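Local structure of ferric vibriobactin ABC transporter, periplasmic ferric vibriobactin-binding protein (Vibrio cholerae, 3R5T) at residues A[202-207]-A[215-220]; A[162-167]-A[196-201]; A[221-226]-A[247-252]; A[10-15]-A[113-118]. The protein binds the iron-siderophore complex ferric vibriobactin in the periplasm and probably delivers it to an ABC transporter for iron uptake. One frame throughout, in Å; residues are numbered along the deposited sequence. Where two conformers were deposited one is given.

Contact 1 of 4, residues A[202-207]-A[215-220]; sequences PAWQAG and LRIHYE. With VBN ((4S,5R)-N-{3-[(2,3-dihydroxybenzoyl)amino]propyl}-2-(2,3-dihydroxyphenyl)-N-[3-({[(4S,5R)-2-(2,3-dihydroxyphenyl)-5-met hyl-4,5-dihydro-1,3-oxazol-4-yl]carbonyl}amino)propyl]-5-methyl-4,5-dihydro-1,3-oxazole-4-carboxamide), chain B.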
# COMPACT_ATOMS: atom_id res chain seq x y z
N PRO A 202 -5.68 -7.10 19.35
CA PRO A 202 -5.21 -5.72 19.58
C PRO A 202 -4.34 -5.60 20.83
O PRO A 202 -3.50 -4.70 20.93
CB PRO A 202 -6.51 -4.92 19.74
CG PRO A 202 -7.54 -5.72 18.99
CD PRO A 202 -7.15 -7.16 19.18
N ALA A 203 -4.55 -6.50 21.79
CA ALA A 203 -3.78 -6.46 23.02
C ALA A 203 -2.29 -6.75 22.80
O ALA A 203 -1.47 -6.53 23.69
CB ALA A 203 -4.36 -7.42 24.05
N TRP A 204 -1.95 -7.24 21.62
CA TRP A 204 -0.58 -7.64 21.32
C TRP A 204 0.29 -6.46 20.90
O TRP A 204 1.45 -6.66 20.57
CB TRP A 204 -0.54 -8.66 20.18
CG TRP A 204 -1.19 -9.99 20.43
CD1 TRP A 204 -1.55 -10.53 21.63
CD2 TRP A 204 -1.47 -10.98 19.44
NE1 TRP A 204 -2.09 -11.79 21.44
CE2 TRP A 204 -2.03 -12.09 20.10
CE3 TRP A 204 -1.31 -11.03 18.05
CZ2 TRP A 204 -2.45 -13.23 19.42
CZ3 TRP A 204 -1.72 -12.15 17.37
CH2 TRP A 204 -2.28 -13.24 18.06
N GLN A 205 -0.27 -5.25 20.86
CA GLN A 205 0.51 -4.09 20.42
C GLN A 205 1.84 -3.99 21.16
O GLN A 205 1.87 -4.01 22.39
CB GLN A 205 -0.26 -2.79 20.61
CG GLN A 205 0.54 -1.56 20.17
CD GLN A 205 -0.23 -0.28 20.39
OE1 GLN A 205 -1.29 -0.06 19.79
NE2 GLN A 205 0.28 0.58 21.26
N ALA A 206 2.93 -3.86 20.40
CA ALA A 206 4.25 -3.73 20.99
C ALA A 206 4.56 -2.26 21.23
O ALA A 206 4.57 -1.46 20.30
CB ALA A 206 5.31 -4.38 20.06
N GLY A 207 4.78 -1.90 22.49
CA GLY A 207 5.09 -0.52 22.80
C GLY A 207 3.92 0.44 22.68
O GLY A 207 2.75 0.03 22.68
N LEU A 215 -0.40 -4.41 12.92
CA LEU A 215 -0.15 -4.40 14.35
C LEU A 215 1.28 -4.87 14.54
O LEU A 215 1.63 -5.98 14.12
CB LEU A 215 -1.11 -5.34 15.10
CG LEU A 215 -1.08 -5.22 16.63
CD1 LEU A 215 -1.63 -3.88 17.06
CD2 LEU A 215 -1.91 -6.32 17.28
N ARG A 216 2.11 -4.04 15.17
CA ARG A 216 3.46 -4.43 15.53
C ARG A 216 3.42 -5.22 16.83
O ARG A 216 2.78 -4.78 17.80
CB ARG A 216 4.36 -3.20 15.66
CG ARG A 216 4.96 -2.74 14.35
CD ARG A 216 3.94 -2.31 13.33
NE ARG A 216 4.60 -1.46 12.35
CZ ARG A 216 3.98 -0.80 11.38
NH1 ARG A 216 2.67 -0.92 11.20
NH2 ARG A 216 4.69 -0.04 10.56
N ILE A 217 4.08 -6.37 16.86
CA ILE A 217 3.96 -7.31 17.98
C ILE A 217 5.31 -7.95 18.36
O ILE A 217 6.17 -8.13 17.50
CB ILE A 217 2.93 -8.43 17.65
CG1 ILE A 217 3.47 -9.32 16.51
CG2 ILE A 217 1.55 -7.85 17.30
CD1 ILE A 217 2.62 -10.53 16.20
N HIS A 218 5.47 -8.32 19.63
CA HIS A 218 6.60 -9.16 20.00
C HIS A 218 6.54 -10.45 19.19
O HIS A 218 5.44 -10.98 18.91
CB HIS A 218 6.61 -9.49 21.49
CG HIS A 218 6.82 -8.30 22.37
ND1 HIS A 218 6.52 -8.32 23.72
CD2 HIS A 218 7.31 -7.07 22.11
CE1 HIS A 218 6.82 -7.15 24.25
NE2 HIS A 218 7.29 -6.37 23.29
N TYR A 219 7.71 -10.95 18.82
CA TYR A 219 7.87 -12.15 18.01
C TYR A 219 7.03 -13.32 18.51
O TYR A 219 6.40 -14.01 17.71
CB TYR A 219 9.34 -12.55 18.01
CG TYR A 219 9.64 -13.90 17.41
CD1 TYR A 219 10.05 -14.95 18.22
CD2 TYR A 219 9.52 -14.13 16.05
CE1 TYR A 219 10.35 -16.19 17.69
CE2 TYR A 219 9.81 -15.37 15.50
CZ TYR A 219 10.21 -16.40 16.34
OH TYR A 219 10.53 -17.63 15.83
N GLU A 220 7.05 -13.55 19.82
CA GLU A 220 6.36 -14.70 20.41
C GLU A 220 4.88 -14.78 20.03
O GLU A 220 4.31 -15.87 19.97
CB GLU A 220 6.47 -14.70 21.95
CG GLU A 220 7.85 -15.06 22.47
CD GLU A 220 8.88 -14.03 22.09
OE1 GLU A 220 8.53 -12.83 22.11
OE2 GLU A 220 10.03 -14.43 21.78
C VBN B . 10.60 -0.20 9.43
N VBN B . 9.22 1.78 8.68
O VBN B . 9.97 -0.35 10.43
CA VBN B . 10.47 1.05 8.58
CB VBN B . 11.51 2.18 8.94
CAB VBN B . 11.04 -1.15 0.88
OAC VBN B . 7.69 -4.90 9.27
OAD VBN B . 12.95 0.32 4.78
OAF VBN B . 5.56 0.32 7.17
OAG VBN B . 4.61 3.56 10.43
OAH VBN B . 6.91 2.99 6.63
OAI VBN B . 7.71 -0.83 8.23
OAJ VBN B . 6.64 2.13 9.32
OAK VBN B . 8.65 1.04 5.89
CAL VBN B . 4.22 -3.13 7.74
CAM VBN B . 7.61 5.48 11.52
CAN VBN B . 7.75 4.02 3.16
CAO VBN B . 4.26 -1.74 7.35
CAP VBN B . 6.25 5.10 11.34
CAQ VBN B . 7.12 4.03 4.44
CAR VBN B . 5.38 -3.76 8.32
CAS VBN B . 8.64 4.71 10.96
CAT VBN B . 8.71 3.03 2.83
CAU VBN B . 11.23 -3.51 9.91
CAV VBN B . 13.33 -2.15 7.47
CAW VBN B . 9.82 -3.54 10.51
CAX VBN B . 13.99 -2.03 6.08
CAY VBN B . 11.99 -2.19 10.06
CAZ VBN B . 12.49 -0.94 7.90
NBB VBN B . 8.76 -2.91 9.71
NBC VBN B . 12.97 -2.02 5.03
NBD VBN B . 10.07 -0.23 4.10
OBF VBN B . 10.58 0.97 2.16
CBG VBN B . 7.70 -3.73 9.15
CBH VBN B . 12.50 -0.75 4.46
CBJ VBN B . 9.41 2.68 9.79
CBK VBN B . 5.46 -1.00 7.54
CBL VBN B . 5.92 3.95 10.61
CBM VBN B . 7.46 3.03 5.35
CBN VBN B . 6.56 -1.60 8.10
CBO VBN B . 6.91 3.23 10.08
CBP VBN B . 8.38 2.07 5.03
CBQ VBN B . 6.51 -3.04 8.49
CBR VBN B . 8.32 3.63 10.24
CBS VBN B . 9.01 2.06 3.71
CBU VBN B . 11.40 -0.27 2.06
CBW VBN B . 10.10 1.04 3.47
CBX VBN B . 11.28 -0.86 3.55
NBY VBN B . 11.66 -1.14 9.09
OG1 VBN B . 10.76 3.06 9.89
CG2 VBN B . 12.29 2.83 7.81
O HOH W 1 3.73 -7.57 21.74

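Contact 2 of 4, residues A[162-167]-A[196-201]; sequences KGRANI and VLEEPD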
# COMPACT_ATOMS: atom_id res chain seq x y z
N LYS A 162 -9.47 -23.83 2.61
CA LYS A 162 -10.55 -23.68 3.56
C LYS A 162 -10.11 -22.83 4.74
O LYS A 162 -8.93 -22.83 5.11
CB LYS A 162 -11.03 -25.05 4.05
CG LYS A 162 -11.38 -26.00 2.92
CD LYS A 162 -12.36 -25.36 1.95
CE LYS A 162 -12.66 -26.28 0.78
NZ LYS A 162 -13.63 -25.67 -0.17
N GLY A 163 -11.05 -22.10 5.33
CA GLY A 163 -10.77 -21.35 6.55
C GLY A 163 -10.35 -19.92 6.29
O GLY A 163 -10.90 -19.25 5.43
N ARG A 164 -9.36 -19.46 7.05
CA ARG A 164 -8.96 -18.06 7.02
C ARG A 164 -7.47 -17.92 6.74
O ARG A 164 -6.73 -18.90 6.74
CB ARG A 164 -9.26 -17.40 8.37
CG ARG A 164 -10.69 -17.62 8.84
CD ARG A 164 -10.96 -16.82 10.10
NE ARG A 164 -10.21 -17.32 11.25
CZ ARG A 164 -9.94 -16.59 12.32
NH1 ARG A 164 -9.25 -17.12 13.33
NH2 ARG A 164 -10.35 -15.33 12.39
N ALA A 165 -7.06 -16.68 6.49
CA ALA A 165 -5.65 -16.38 6.26
C ALA A 165 -5.22 -15.18 7.08
O ALA A 165 -6.01 -14.27 7.33
CB ALA A 165 -5.40 -16.10 4.78
N ASN A 166 -3.95 -15.17 7.49
CA ASN A 166 -3.36 -13.95 8.03
C ASN A 166 -2.31 -13.40 7.06
O ASN A 166 -1.89 -14.09 6.13
CB ASN A 166 -2.75 -14.16 9.43
CG ASN A 166 -1.90 -15.40 9.52
OD1 ASN A 166 -1.01 -15.62 8.70
ND2 ASN A 166 -2.17 -16.22 10.54
N ILE A 167 -1.93 -12.15 7.27
CA ILE A 167 -0.92 -11.50 6.45
C ILE A 167 0.15 -10.98 7.39
O ILE A 167 -0.13 -10.19 8.30
CB ILE A 167 -1.51 -10.32 5.65
CG1 ILE A 167 -2.67 -10.81 4.77
CG2 ILE A 167 -0.42 -9.66 4.80
CD1 ILE A 167 -3.48 -9.67 4.14
N VAL A 196 -10.86 -14.81 3.76
CA VAL A 196 -11.38 -14.43 5.07
C VAL A 196 -10.18 -14.20 5.98
O VAL A 196 -9.35 -15.11 6.17
CB VAL A 196 -12.30 -15.52 5.64
CG1 VAL A 196 -12.79 -15.10 7.01
CG2 VAL A 196 -13.47 -15.80 4.68
N LEU A 197 -10.10 -13.01 6.55
CA LEU A 197 -8.89 -12.56 7.26
C LEU A 197 -8.95 -12.76 8.76
O LEU A 197 -9.96 -12.48 9.39
CB LEU A 197 -8.61 -11.09 6.96
CG LEU A 197 -7.92 -10.75 5.63
CD1 LEU A 197 -6.57 -11.43 5.54
CD2 LEU A 197 -8.81 -11.16 4.46
N GLU A 198 -7.84 -13.26 9.33
CA GLU A 198 -7.67 -13.28 10.77
C GLU A 198 -7.14 -11.91 11.22
O GLU A 198 -6.23 -11.34 10.59
CB GLU A 198 -6.70 -14.38 11.20
CG GLU A 198 -6.24 -14.26 12.66
CD GLU A 198 -5.25 -15.36 13.05
OE1 GLU A 198 -4.61 -15.92 12.14
OE2 GLU A 198 -5.16 -15.69 14.24
N GLU A 199 -7.72 -11.38 12.29
CA GLU A 199 -7.26 -10.13 12.88
C GLU A 199 -6.35 -10.45 14.06
O GLU A 199 -6.67 -11.31 14.88
CB GLU A 199 -8.44 -9.28 13.35
CG GLU A 199 -8.09 -7.97 14.08
CD GLU A 199 -7.83 -6.78 13.14
OE1 GLU A 199 -7.70 -5.64 13.62
OE2 GLU A 199 -7.75 -6.99 11.92
N PRO A 200 -5.20 -9.77 14.15
CA PRO A 200 -4.33 -9.97 15.32
C PRO A 200 -4.99 -9.38 16.56
O PRO A 200 -5.69 -8.37 16.46
CB PRO A 200 -3.06 -9.18 14.97
CG PRO A 200 -3.52 -8.14 13.99
CD PRO A 200 -4.69 -8.73 13.24
N ASP A 201 -4.79 -10.00 17.71
CA ASP A 201 -5.37 -9.50 18.96
C ASP A 201 -4.81 -8.11 19.25
O ASP A 201 -3.60 -7.95 19.38
CB ASP A 201 -5.04 -10.47 20.09
CG ASP A 201 -5.76 -10.13 21.39
OD1 ASP A 201 -6.07 -8.95 21.64
OD2 ASP A 201 -5.99 -11.07 22.19
O HOH W 2 -9.97 -17.59 3.39
O HOH W 3 -9.70 -12.73 13.68
O HOH W 4 -7.77 -15.97 15.43
O HOH W 5 -3.81 -10.66 9.17

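Contact 3 of 4, residues A[221-226]-A[247-252]; sequences HLTQLQ and PILKNL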
# COMPACT_ATOMS: atom_id res chain seq x y z
N HIS A 221 4.24 -13.64 19.81
CA HIS A 221 2.82 -13.65 19.46
C HIS A 221 2.53 -14.34 18.13
O HIS A 221 1.39 -14.77 17.89
CB HIS A 221 2.22 -12.24 19.46
CG HIS A 221 2.09 -11.63 20.83
ND1 HIS A 221 1.30 -12.17 21.82
CD2 HIS A 221 2.64 -10.52 21.35
CE1 HIS A 221 1.37 -11.42 22.90
NE2 HIS A 221 2.19 -10.40 22.64
N LEU A 222 3.52 -14.42 17.24
CA LEU A 222 3.34 -15.14 15.99
C LEU A 222 2.90 -16.58 16.21
O LEU A 222 2.14 -17.14 15.41
CB LEU A 222 4.63 -15.14 15.15
CG LEU A 222 5.07 -13.83 14.48
CD1 LEU A 222 6.39 -14.06 13.77
CD2 LEU A 222 4.00 -13.30 13.51
N THR A 223 3.34 -17.18 17.32
CA THR A 223 2.96 -18.56 17.61
C THR A 223 1.47 -18.71 17.90
O THR A 223 0.96 -19.81 17.89
CB THR A 223 3.72 -19.14 18.82
OG1 THR A 223 3.33 -18.46 20.01
CG2 THR A 223 5.23 -19.05 18.62
N GLN A 224 0.79 -17.59 18.16
CA GLN A 224 -0.62 -17.62 18.55
C GLN A 224 -1.57 -17.43 17.37
O GLN A 224 -2.79 -17.50 17.55
CB GLN A 224 -0.88 -16.56 19.63
CG GLN A 224 -0.06 -16.81 20.89
CD GLN A 224 -0.21 -15.70 21.93
OE1 GLN A 224 0.19 -14.57 21.71
NE2 GLN A 224 -0.78 -16.05 23.08
N LEU A 225 -1.03 -17.22 16.18
CA LEU A 225 -1.87 -17.05 14.99
C LEU A 225 -2.63 -18.34 14.67
O LEU A 225 -2.07 -19.44 14.73
CB LEU A 225 -1.04 -16.57 13.80
CG LEU A 225 -0.46 -15.17 13.96
CD1 LEU A 225 0.59 -14.88 12.89
CD2 LEU A 225 -1.57 -14.14 13.92
N GLN A 226 -3.91 -18.23 14.33
CA GLN A 226 -4.72 -19.43 14.17
C GLN A 226 -5.08 -19.78 12.73
O GLN A 226 -5.54 -20.90 12.46
CB GLN A 226 -5.99 -19.35 15.02
CG GLN A 226 -5.76 -19.19 16.52
CD GLN A 226 -5.36 -20.50 17.21
OE1 GLN A 226 -5.55 -20.65 18.42
NE2 GLN A 226 -4.80 -21.43 16.44
N PRO A 247 11.80 -22.89 13.57
CA PRO A 247 11.43 -23.97 14.50
C PRO A 247 10.43 -23.53 15.55
O PRO A 247 9.62 -24.34 16.00
CB PRO A 247 12.77 -24.33 15.17
CG PRO A 247 13.80 -23.80 14.28
CD PRO A 247 13.24 -22.58 13.63
N ILE A 248 10.50 -22.27 15.97
CA ILE A 248 9.56 -21.77 16.96
C ILE A 248 8.11 -21.83 16.46
O ILE A 248 7.19 -22.07 17.24
CB ILE A 248 9.94 -20.34 17.42
CG1 ILE A 248 11.36 -20.32 18.01
CG2 ILE A 248 8.90 -19.78 18.38
CD1 ILE A 248 11.51 -21.10 19.27
N LEU A 249 7.92 -21.65 15.16
CA LEU A 249 6.57 -21.59 14.57
C LEU A 249 6.06 -22.93 14.04
O LEU A 249 5.03 -22.99 13.37
CB LEU A 249 6.56 -20.55 13.43
CG LEU A 249 7.13 -19.18 13.77
CD1 LEU A 249 7.10 -18.25 12.55
CD2 LEU A 249 6.39 -18.56 14.95
N LYS A 250 6.75 -24.01 14.38
CA LYS A 250 6.50 -25.31 13.77
C LYS A 250 5.05 -25.78 13.90
O LYS A 250 4.56 -26.55 13.07
CB LYS A 250 7.47 -26.37 14.32
CG LYS A 250 7.37 -26.61 15.83
CD LYS A 250 8.19 -27.85 16.28
CE LYS A 250 9.68 -27.56 16.38
NZ LYS A 250 10.06 -26.70 17.53
N ASN A 251 4.36 -25.31 14.93
CA ASN A 251 3.01 -25.79 15.20
C ASN A 251 1.90 -24.86 14.70
O ASN A 251 0.71 -25.08 14.96
CB ASN A 251 2.85 -26.12 16.68
CG ASN A 251 3.63 -27.35 17.08
OD1 ASN A 251 3.65 -28.35 16.35
ND2 ASN A 251 4.30 -27.30 18.23
N LEU A 252 2.27 -23.81 13.97
CA LEU A 252 1.27 -22.93 13.38
C LEU A 252 0.38 -23.71 12.42
O LEU A 252 0.86 -24.53 11.64
CB LEU A 252 1.90 -21.76 12.62
CG LEU A 252 2.30 -20.53 13.43
CD1 LEU A 252 2.84 -19.45 12.50
CD2 LEU A 252 1.13 -20.00 14.23

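Contact 4 of 4, residues A[10-15]-A[113-118]; sequences QNADGS and TILVDY. With MOH (methanol), chain D; EDO (1,2-ethanediol), chain E.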
# COMPACT_ATOMS: atom_id res chain seq x y z
N GLN A 10 -10.04 18.34 2.75
CA GLN A 10 -9.95 18.00 4.16
C GLN A 10 -8.78 17.07 4.43
O GLN A 10 -8.73 15.93 3.95
CB GLN A 10 -11.26 17.37 4.65
CG GLN A 10 -12.45 18.34 4.63
CD GLN A 10 -13.75 17.69 5.03
OE1 GLN A 10 -14.04 16.55 4.64
NE2 GLN A 10 -14.57 18.41 5.80
N ASN A 11 -7.80 17.59 5.18
CA ASN A 11 -6.58 16.86 5.52
C ASN A 11 -6.80 15.89 6.67
O ASN A 11 -7.73 16.04 7.46
CB ASN A 11 -5.47 17.85 5.89
CG ASN A 11 -5.09 18.74 4.73
OD1 ASN A 11 -4.82 18.27 3.63
ND2 ASN A 11 -5.07 20.05 4.96
N ALA A 12 -5.93 14.88 6.76
CA ALA A 12 -6.10 13.83 7.76
C ALA A 12 -5.95 14.32 9.19
O ALA A 12 -6.32 13.60 10.12
CB ALA A 12 -5.13 12.66 7.49
N ASP A 13 -5.39 15.51 9.38
CA ASP A 13 -5.20 16.06 10.74
C ASP A 13 -6.32 17.02 11.14
O ASP A 13 -6.23 17.72 12.16
CB ASP A 13 -3.84 16.76 10.86
CG ASP A 13 -3.71 17.95 9.94
OD1 ASP A 13 -4.61 18.14 9.09
OD2 ASP A 13 -2.72 18.69 10.06
N GLY A 14 -7.37 17.05 10.33
CA GLY A 14 -8.51 17.91 10.60
C GLY A 14 -8.39 19.29 10.00
O GLY A 14 -9.37 20.03 9.94
N SER A 15 -7.19 19.66 9.55
CA SER A 15 -7.00 20.93 8.88
C SER A 15 -7.59 20.88 7.48
O SER A 15 -7.96 19.82 6.98
CB SER A 15 -5.52 21.31 8.80
OG SER A 15 -4.80 20.40 7.98
N THR A 113 -0.52 22.40 0.16
CA THR A 113 -0.01 21.14 0.68
C THR A 113 -1.13 20.36 1.36
O THR A 113 -1.83 20.91 2.21
CB THR A 113 1.16 21.41 1.65
OG1 THR A 113 2.21 22.06 0.93
CG2 THR A 113 1.72 20.13 2.25
N ILE A 114 -1.31 19.11 0.96
CA ILE A 114 -2.35 18.25 1.52
C ILE A 114 -1.77 17.04 2.25
O ILE A 114 -0.65 16.60 1.96
CB ILE A 114 -3.39 17.83 0.46
CG1 ILE A 114 -2.76 16.92 -0.62
CG2 ILE A 114 -4.08 19.08 -0.11
CD1 ILE A 114 -3.81 16.25 -1.53
N LEU A 115 -2.55 16.51 3.19
CA LEU A 115 -2.10 15.45 4.09
C LEU A 115 -3.13 14.31 4.08
O LEU A 115 -4.31 14.53 4.40
CB LEU A 115 -1.95 16.04 5.49
CG LEU A 115 -1.62 15.12 6.66
CD1 LEU A 115 -0.27 14.46 6.47
CD2 LEU A 115 -1.67 15.89 7.98
N VAL A 116 -2.67 13.11 3.72
CA VAL A 116 -3.50 11.93 3.60
C VAL A 116 -2.90 10.79 4.42
O VAL A 116 -1.69 10.73 4.64
CB VAL A 116 -3.67 11.48 2.12
CG1 VAL A 116 -4.38 12.58 1.33
CG2 VAL A 116 -2.31 11.14 1.49
N ASP A 117 -3.75 9.90 4.90
CA ASP A 117 -3.30 8.73 5.63
C ASP A 117 -3.62 7.50 4.80
O ASP A 117 -4.79 7.17 4.58
CB ASP A 117 -4.00 8.67 6.99
CG ASP A 117 -3.44 7.57 7.88
OD1 ASP A 117 -2.58 6.78 7.42
OD2 ASP A 117 -3.87 7.51 9.05
N TYR A 118 -2.58 6.82 4.33
CA TYR A 118 -2.76 5.63 3.52
C TYR A 118 -2.85 4.36 4.36
O TYR A 118 -3.08 3.28 3.83
CB TYR A 118 -1.64 5.49 2.49
CG TYR A 118 -0.25 5.46 3.10
CD1 TYR A 118 0.16 4.40 3.90
CD2 TYR A 118 0.66 6.48 2.84
CE1 TYR A 118 1.45 4.37 4.45
CE2 TYR A 118 1.93 6.46 3.37
CZ TYR A 118 2.34 5.40 4.18
OH TYR A 118 3.63 5.40 4.69
C MOH D . -6.79 10.83 5.44
O MOH D . -6.43 10.21 4.21
C1 EDO E . -12.01 16.63 -1.04
O1 EDO E . -11.67 17.91 -1.59
C2 EDO E . -11.47 16.50 0.38
O2 EDO E . -12.23 17.30 1.29

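Contact 1 of 4, residues A[202-207]-A[215-220]
Leu-215 turns its two methyl groups to the 202-207 loop: CD2 meets CB of Trp-204 at 4.0 Å, and CD1 lies against CB of Gln-205. The residue belongs to an edge strand, 214-217, of the mixed five-stranded sheet of a periplasmic binding protein lobe. The loop, which opens with the 3-10 turn 202-204, folds back over this strand. Arg-216 works in two directions. Its carbonyl O accepts the N-H of Ala-206 at 2.8 Å, with an N-H...O angle of 148°, and CA of Gln-205 adds a CA-H...O contact to the same oxygen. Its guanidinium turns away from the loop into the siderophore pocket. There a ring carbon of vibriobactin, CAL, lies over one face, and the ligand oxygen OAJ lies in plane at the edge, 3.2 Å from NH2. A salt bridge to Asp-213 and a bond to the carbonyl of Phe-214 hold NH1. The positive side chain, about 4 Å from the ferric ion at its nearest atom, would suit anionic catecholates. Ile-217 places CG2 anti to its own carbonyl carbon, and this methyl packs on CB of Trp-204 at 3.6 Å, at the indole edge near its plane. Trp-204 also stacks on His-221. At His-218, CD2 touches CB of Ala-206, and a water bridges the backbones, donating to Trp-204 O and accepting from His-218 N at 2.8 Å.

Contact 2 of 4, residues A[162-167]-A[196-201]
Glu-198 and Asn-166 run alongside each other in the same direction in the tight part of this contact. Asn-166 ND2 donates to Glu-198 OE1 at 2.9 Å, nearly straight and almost in the plane of its own amide. The carboxylate reaches it on an extended chain, with CG anti to the backbone N (chi1 167°). The backbones form a single bridge between Ala-165 and Leu-197, on strand 165-169 of the mixed sheet. Ala-165 N donates to Val-196 O at 2.8 Å, and Glu-198 N donates to Ala-165 O at 2.9 Å. In the conformer given, one of two, Leu-197 CD1 meets Ile-167 CD1 at 3.8 Å, beside helix 185-192.

The solvent side is looser. Arg-164 crosses Glu-198 at about a right angle, with Glu-198 CB over one face of its guanidinium. NH1 stays 4.4 Å from Glu-198 OE2, and a water joins the two. Other waters link Arg-164 NH2 to Glu-199 N and Gly-163 O to Val-196 N.

Outside the segments, Glu-198 accepts from the backbone N-H groups of Gln-226 and Ala-227, and Asn-166 OD1 bonds Thr-230. The buried carboxylate is therefore met by several N-H donors, which would probably stabilise its negative charge without a direct salt bridge.

Contact 3 of 4, residues A[221-226]-A[247-252]
Two short turns meet here: residues 221-223 turn as in a helix but lack its bonding pattern, while 247-248 is a 3-10 turn that leads into a type I turn from Leu-249 to Leu-252, and CA of Thr-223 comes within 5.6 Å of CA of Leu-249. Leucines, Ile-248 and the methyl of Thr-223 make the contact, partly against backbone carbonyl oxygens.

Leu-252 is the side chain most covered by the other segment. In the conformer given, one of two, its CD2 methyl lies 3.3 Å from both Leu-222 O and Leu-225 O. The same methyl also lies against CB of Leu-225. Leu-249 enters beside it. Its CG is anti to its own carbonyl carbon (chi1 -51°), and its CD2 meets both CB of Leu-222 and CG2 of Thr-223, each at 3.9 Å. At the outer border the side chains of Thr-223 and Ile-248 cross obliquely, CG2 to CG2 at 3.7 Å. The hydroxyl of Thr-223 bonds Glu-220 O.

Each turn is also braced from within. His-221 ND1 donates to Gln-224 OE1 at 2.6 Å, almost in the ring plane. Lys-250 NZ bonds Pro-247 O from above the carbonyl plane.

Around the contact, Leu-222 and Leu-225 rest on strand 165-169, while Leu-249 and Leu-252 touch Phe-243 of helix 237-244. Leu-252 is also the N-cap residue of helix 253-256. The arrangement is a small apolar cluster of four leucines where two connections of an alpha/beta lobe meet: one runs between strands 214-217 and 229-233, the other between helices 237-244 and 253-256.

Contact 4 of 4, residues A[10-15]-A[113-118]
Asn-11 sets CG anti to its own carbonyl carbon (chi1 -63°), and a chi2 of -51° turns OD1 to the backbone of Leu-115, whose N-H it accepts at 2.9 Å. The donor stands above the plane of the amide carbonyl. One residue on, Ala-12 N donates to Leu-115 O, also at 2.9 Å. Leu-115 is thus gripped at both its N-H and its C=O, once by a side chain and once by backbone. Asp-13 crosses the Leu-115 side chain at about a right angle, and Leu-115 CD2 packs on its CG at 3.5 Å.

The 10-15 loop is shaped by a type I turn from Asn-11 to Gly-14. It also holds an Asx turn, in which Asp-13 OD1 accepts Ser-15 N at 3.0 Å. The hydroxyl of Ser-15 donates to the syn lone pair of that oxygen and in turn accepts from Asn-11 ND2. Methanol, probably from the crystallisation liquor, takes the N-H of Asp-117.

The loop joins strands 7-10 and 16-19 of a small antiparallel pair. It meets an edge strand of the parallel sheet, 113-116, whose Ile-114 and Val-116 bond strand 89-93 and touch helix 123-134.

Overall arrangement
From the N terminus, contact 4 comes first, joining the 10-15 hairpin loop to edge strand 113-116 of the parallel sheet and closing a loop of 97 residues. The other three lie in the mixed-sheet lobe and follow in series; none encloses or crosses another. Contact 2 closes the 28 residues between 162-167 and 196-201, contact 1 the seven between 202-207 and 215-220, and contact 3 the twenty between 221-226 and 247-252. These three touch: Leu-215 packs on Pro-200, Tyr-219 on Ile-248, and Asn-166 on Leu-225. Contact 4 stands about 27 Å from contact 1, centre to centre; Tyr-118 and Arg-216 both belong to the vibriobactin pocket.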